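Local coordinates for thiol transferase (Phanerochaete chrysosporium, PDB 4F0B), which binds oxidized glutathione and, as a Ure2p-type glutathione transferase, probably carries out glutathione-dependent thiol transfer, at residues A73-E77 with Y90-F95; T84-L89 with I178-K182. All coordinates share one frame; numbering follows the deposited sequence.

Interaction 1: A73-E77 with Y90-F95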
# COMPACT_ATOMS: atom_id res chain seq x y z
N ALA A 73 -4.83 -1.45 -14.21
CA ALA A 73 -3.47 -1.66 -14.66
C ALA A 73 -3.28 -0.81 -15.89
O ALA A 73 -4.23 -0.46 -16.59
CB ALA A 73 -3.19 -3.15 -14.97
N ILE A 74 -2.02 -0.50 -16.20
CA ILE A 74 -1.71 0.12 -17.48
C ILE A 74 -0.63 -0.61 -18.22
O ILE A 74 0.13 -1.38 -17.64
CB ILE A 74 -1.27 1.58 -17.35
CG1 ILE A 74 0.04 1.69 -16.53
CG2 ILE A 74 -2.38 2.45 -16.77
CD1 ILE A 74 0.72 3.07 -16.65
N THR A 75 -0.59 -0.39 -19.53
CA THR A 75 0.66 -0.62 -20.27
C THR A 75 1.12 0.68 -20.86
O THR A 75 0.32 1.50 -21.27
CB THR A 75 0.54 -1.69 -21.34
OG1 THR A 75 -0.48 -1.33 -22.28
CG2 THR A 75 0.21 -3.04 -20.69
N HIS A 76 2.43 0.87 -20.88
CA HIS A 76 3.01 2.05 -21.49
C HIS A 76 4.09 1.59 -22.41
O HIS A 76 5.12 1.08 -21.97
CB HIS A 76 3.57 2.99 -20.43
CG HIS A 76 4.36 4.12 -21.01
ND1 HIS A 76 5.55 4.54 -20.46
CD2 HIS A 76 4.16 4.89 -22.12
CE1 HIS A 76 6.05 5.51 -21.21
NE2 HIS A 76 5.23 5.74 -22.22
N GLU A 77 3.80 1.77 -23.69
CA GLU A 77 4.61 1.23 -24.76
C GLU A 77 4.95 -0.21 -24.46
O GLU A 77 6.08 -0.63 -24.60
CB GLU A 77 5.86 2.09 -24.99
CG GLU A 77 5.48 3.49 -25.49
CD GLU A 77 6.66 4.32 -25.97
OE1 GLU A 77 7.75 3.76 -26.18
OE2 GLU A 77 6.49 5.54 -26.14
N TYR A 90 4.32 5.84 -11.43
CA TYR A 90 4.93 5.63 -12.74
C TYR A 90 4.57 6.74 -13.73
O TYR A 90 5.41 7.27 -14.43
CB TYR A 90 4.44 4.31 -13.33
CG TYR A 90 5.04 4.01 -14.68
CD1 TYR A 90 6.28 3.36 -14.78
CD2 TYR A 90 4.42 4.42 -15.87
CE1 TYR A 90 6.86 3.11 -16.04
CE2 TYR A 90 4.99 4.18 -17.11
CZ TYR A 90 6.21 3.53 -17.20
OH TYR A 90 6.78 3.28 -18.45
N LEU A 91 3.27 7.05 -13.79
CA LEU A 91 2.82 8.06 -14.74
C LEU A 91 3.40 9.42 -14.37
O LEU A 91 3.81 10.19 -15.26
CB LEU A 91 1.30 8.12 -14.78
CG LEU A 91 0.60 6.92 -15.43
CD1 LEU A 91 -0.91 7.02 -15.23
CD2 LEU A 91 0.93 6.86 -16.93
N ALA A 92 3.46 9.71 -13.08
CA ALA A 92 4.10 10.96 -12.67
C ALA A 92 5.56 11.00 -13.08
O ALA A 92 6.02 12.01 -13.63
CB ALA A 92 3.94 11.18 -11.16
N GLN A 93 6.30 9.92 -12.85
CA GLN A 93 7.72 9.94 -13.15
C GLN A 93 7.98 10.13 -14.65
O GLN A 93 8.91 10.82 -15.04
CB GLN A 93 8.39 8.64 -12.64
CG GLN A 93 9.88 8.52 -13.08
CD GLN A 93 10.58 7.26 -12.51
OE1 GLN A 93 9.93 6.34 -12.05
NE2 GLN A 93 11.92 7.25 -12.54
N HIS A 94 7.11 9.54 -15.45
CA HIS A 94 7.28 9.51 -16.90
C HIS A 94 6.68 10.71 -17.64
O HIS A 94 7.17 11.07 -18.71
CB HIS A 94 6.77 8.18 -17.43
CG HIS A 94 7.71 7.06 -17.15
ND1 HIS A 94 7.79 6.44 -15.91
CD2 HIS A 94 8.67 6.50 -17.92
CE1 HIS A 94 8.76 5.53 -15.95
NE2 HIS A 94 9.29 5.54 -17.16
N PHE A 95 5.67 11.34 -17.06
CA PHE A 95 4.93 12.41 -17.75
C PHE A 95 4.77 13.72 -17.00
O PHE A 95 4.42 14.72 -17.61
CB PHE A 95 3.54 11.90 -18.18
CG PHE A 95 3.59 10.75 -19.14
CD1 PHE A 95 3.86 10.96 -20.49
CD2 PHE A 95 3.39 9.44 -18.70
CE1 PHE A 95 3.90 9.90 -21.38
CE2 PHE A 95 3.45 8.38 -19.59
CZ PHE A 95 3.70 8.61 -20.92
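H76 and I74 of strand 73-76 pack against Y90, L91, H94 and F95 in a strand-to-helix contact. It belongs to the thioredoxin-like N-terminal domain of the glutathione transferase fold, where the last turns of helix 84-95 lie over the four-stranded mixed sheet. Strand and helix run nearly parallel here, at 25°, and the axes of these short segments approach to 11.4 Å. The contact has an apolar end and an aromatic end. At the apolar end, CD1 of I74 lies 3.8 Å from L91 CD2 and also touches CD2 of the Y90 ring. V81 of the next strand flanks both I74 and Y90, and L25 and L26 of helix 20-33 pack on L91. At the other end, H76, Y90, H94 and F95 form an aromatic cluster. H76 extends toward the helix with CG anti to its backbone N (chi1 172°), which carries the ring in among the other three. The edge of F95 meets one face of H76, with planes at 63°. In one of the two conformers of H94, H76 directs an edge toward the H94 face, in an offset arrangement. The Y90 hydroxyl is hydrogen-bonded to K110 of the second subunit as well as to H76, so the cluster reaches the dimer interface. Near the plane of the imidazole, H76 ND1 and Y90 OH share an almost straight hydrogen bond of 2.7 Å.

Interaction 2: T84-L89 with I178-K182. With GDS (oxidized glutathione disulfide), chain C.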
# COMPACT_ATOMS: atom_id res chain seq x y z
N THR A 84 -2.94 0.61 -8.13
CA THR A 84 -3.27 2.04 -8.25
C THR A 84 -2.09 2.97 -7.95
O THR A 84 -1.70 3.76 -8.83
CB THR A 84 -4.42 2.45 -7.27
OG1 THR A 84 -4.10 1.97 -5.96
CG2 THR A 84 -5.75 1.90 -7.75
N SER A 85 -1.56 2.92 -6.73
CA SER A 85 -0.55 3.89 -6.30
C SER A 85 0.72 3.80 -7.10
O SER A 85 1.35 4.84 -7.42
CB SER A 85 -0.27 3.69 -4.82
OG SER A 85 -1.49 3.85 -4.10
N ALA A 86 1.10 2.56 -7.50
CA ALA A 86 2.31 2.36 -8.32
C ALA A 86 2.09 2.95 -9.72
O ALA A 86 3.03 3.50 -10.34
CB ALA A 86 2.67 0.86 -8.41
N ILE A 87 0.87 2.83 -10.24
CA ILE A 87 0.51 3.42 -11.54
C ILE A 87 0.62 4.96 -11.48
O ILE A 87 1.21 5.58 -12.38
CB ILE A 87 -0.89 3.01 -11.95
CG1 ILE A 87 -0.96 1.49 -12.19
CG2 ILE A 87 -1.32 3.78 -13.22
CD1 ILE A 87 -2.38 0.92 -12.22
N LEU A 88 0.10 5.53 -10.39
CA LEU A 88 0.19 6.99 -10.23
C LEU A 88 1.65 7.43 -10.21
O LEU A 88 2.03 8.41 -10.86
CB LEU A 88 -0.53 7.43 -8.95
CG LEU A 88 -2.04 7.18 -8.94
CD1 LEU A 88 -2.64 7.56 -7.58
CD2 LEU A 88 -2.78 8.01 -9.99
N LEU A 89 2.47 6.73 -9.43
CA LEU A 89 3.90 7.07 -9.35
C LEU A 89 4.61 6.92 -10.71
O LEU A 89 5.41 7.77 -11.08
CB LEU A 89 4.58 6.20 -8.29
CG LEU A 89 4.18 6.63 -6.86
CD1 LEU A 89 4.46 5.48 -5.92
CD2 LEU A 89 5.00 7.82 -6.45
N ILE A 178 -0.76 13.49 -6.53
CA ILE A 178 -1.13 12.07 -6.59
C ILE A 178 -1.57 11.48 -5.25
O ILE A 178 -2.38 10.54 -5.26
CB ILE A 178 -0.06 11.20 -7.25
CG1 ILE A 178 1.30 11.30 -6.54
CG2 ILE A 178 0.06 11.58 -8.74
CD1 ILE A 178 2.35 10.31 -7.10
N ALA A 179 -1.10 12.00 -4.11
CA ALA A 179 -1.63 11.52 -2.85
C ALA A 179 -3.10 11.86 -2.66
O ALA A 179 -3.88 11.02 -2.17
CB ALA A 179 -0.84 12.03 -1.68
N ASP A 180 -3.51 13.06 -3.06
CA ASP A 180 -4.92 13.41 -3.03
C ASP A 180 -5.72 12.56 -3.98
O ASP A 180 -6.79 12.09 -3.62
CB ASP A 180 -5.11 14.88 -3.41
CG ASP A 180 -4.29 15.81 -2.55
OD1 ASP A 180 -4.69 16.10 -1.39
OD2 ASP A 180 -3.21 16.21 -3.05
N ILE A 181 -5.21 12.39 -5.20
CA ILE A 181 -5.93 11.63 -6.21
C ILE A 181 -6.22 10.20 -5.75
O ILE A 181 -7.35 9.71 -5.88
CB ILE A 181 -5.18 11.69 -7.57
CG1 ILE A 181 -5.21 13.12 -8.14
CG2 ILE A 181 -5.79 10.69 -8.58
CD1 ILE A 181 -4.20 13.35 -9.29
N LYS A 182 -5.22 9.55 -5.18
CA LYS A 182 -5.40 8.18 -4.69
C LYS A 182 -6.52 8.06 -3.67
O LYS A 182 -7.41 7.19 -3.79
CB LYS A 182 -4.10 7.66 -4.09
CG LYS A 182 -4.27 6.33 -3.31
CD LYS A 182 -4.70 5.16 -4.18
CE LYS A 182 -5.17 3.99 -3.28
NZ LYS A 182 -5.90 2.95 -4.07
N1 GDS C . -4.51 -2.86 -4.26
CA1 GDS C . -5.16 -2.83 -5.61
C1 GDS C . -4.91 -1.43 -6.23
OE1 GDS C . -4.75 -0.46 -5.45
OE2 GDS C . -4.86 -1.35 -7.47
CB1 GDS C . -6.67 -3.04 -5.46
CG1 GDS C . -7.39 -3.13 -6.82
CD1 GDS C . -8.80 -3.65 -6.61
O1 GDS C . -9.31 -3.91 -5.52
N2 GDS C . -9.50 -3.89 -7.77
CA2 GDS C . -10.88 -4.38 -7.78
C2 GDS C . -10.98 -5.58 -8.69
O2 GDS C . -10.39 -5.62 -9.80
CB2 GDS C . -11.88 -3.34 -8.30
SG2 GDS C . -11.85 -1.77 -7.43
N3 GDS C . -11.76 -6.58 -8.22
CA3 GDS C . -11.96 -7.78 -9.03
C3 GDS C . -11.71 -9.03 -8.28
OE3 GDS C . -11.83 -10.09 -8.93
OE4 GDS C . -11.39 -8.97 -7.06
N4 GDS C . -10.33 -3.13 -2.94
CA4 GDS C . -9.52 -3.04 -1.74
C4 GDS C . -8.28 -2.09 -1.87
OE5 GDS C . -8.29 -1.18 -2.72
OE6 GDS C . -7.35 -2.33 -1.08
C5 GDS C . -11.65 -3.31 -2.84
O5 GDS C . -12.23 -3.42 -1.73
CA5 GDS C . -12.43 -3.42 -4.13
N5 GDS C . -13.50 -4.44 -3.99
CB5 GDS C . -13.00 -2.00 -4.41
SG5 GDS C . -13.73 -1.91 -6.04
CA6 GDS C . -13.19 -8.64 -4.18
C6 GDS C . -13.51 -8.88 -2.69
OE7 GDS C . -13.03 -8.10 -1.85
OE8 GDS C . -14.21 -9.89 -2.42
N6 GDS C . -12.93 -9.94 -4.80
CB6 GDS C . -14.38 -7.94 -4.90
CG6 GDS C . -14.69 -6.47 -4.47
CD6 GDS C . -13.55 -5.56 -4.79
O6 GDS C . -12.69 -5.76 -5.64
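A chi1 of 50° tucks T84 OG1 back over its own backbone, where it meets both K182 and the bound glutathione disulfide. K182 comes from the facing helix with CG anti to the backbone N (chi1 169°), bends at chi2 (64°), and then runs extended to its amine. K182 NZ donates to T84 OG1 at 2.8 Å. T84 OG1 passes a bond on to ligand OE1, at 2.6 Å. The backbone N of T84 donates to the other carboxylate oxygen, OE2, at 2.8 Å and nearly straight. One residue thus grips both oxygens of this carboxylate. K182 NZ stays 3.9 Å from OE1, so its direct bond is to the threonine, though its charge could still steady the anion. In the glutathione transferase fold this is the seam between the thioredoxin-like domain, which supplies helix 84-95, and the all-helical C-terminal domain, which supplies helix 178-187. N18 packs on both T84 and K182 in the same pocket. The aliphatic part of K182 passes S85 OG, whose hydrogen bond goes to H123. Further along the helices the contact is apolar. L88 CD1 rests on K182 CB at 3.8 Å and reaches the backbone O of I178, while L88 CD2 approaches I181. L89 CD2 meets I178 CD1 at 3.7 Å, the two side chains lying nearly perpendicular.

In the fold
Both interactions use helix 84-95, at successive parts of its length. Residues 84-89 serve interaction 2 and residues 90-95 serve interaction 1, and the two centres lie about 11 Å apart. Interaction 1 stays within the N-terminal domain, is partly buried and joins the helix to the sheet. Interaction 2 is fully buried, nearer the middle of the chain, and joins the two domains. Their chemistry differs accordingly: aromatic rings and a histidine-tyrosine hydrogen bond beside the second subunit in one, a lysine and threonine at the ligand carboxylate in the other. I87 connects them, packing with CD1 on A73 CA and with CG2 on I74 CG2. Both contacts also touch the second subunit.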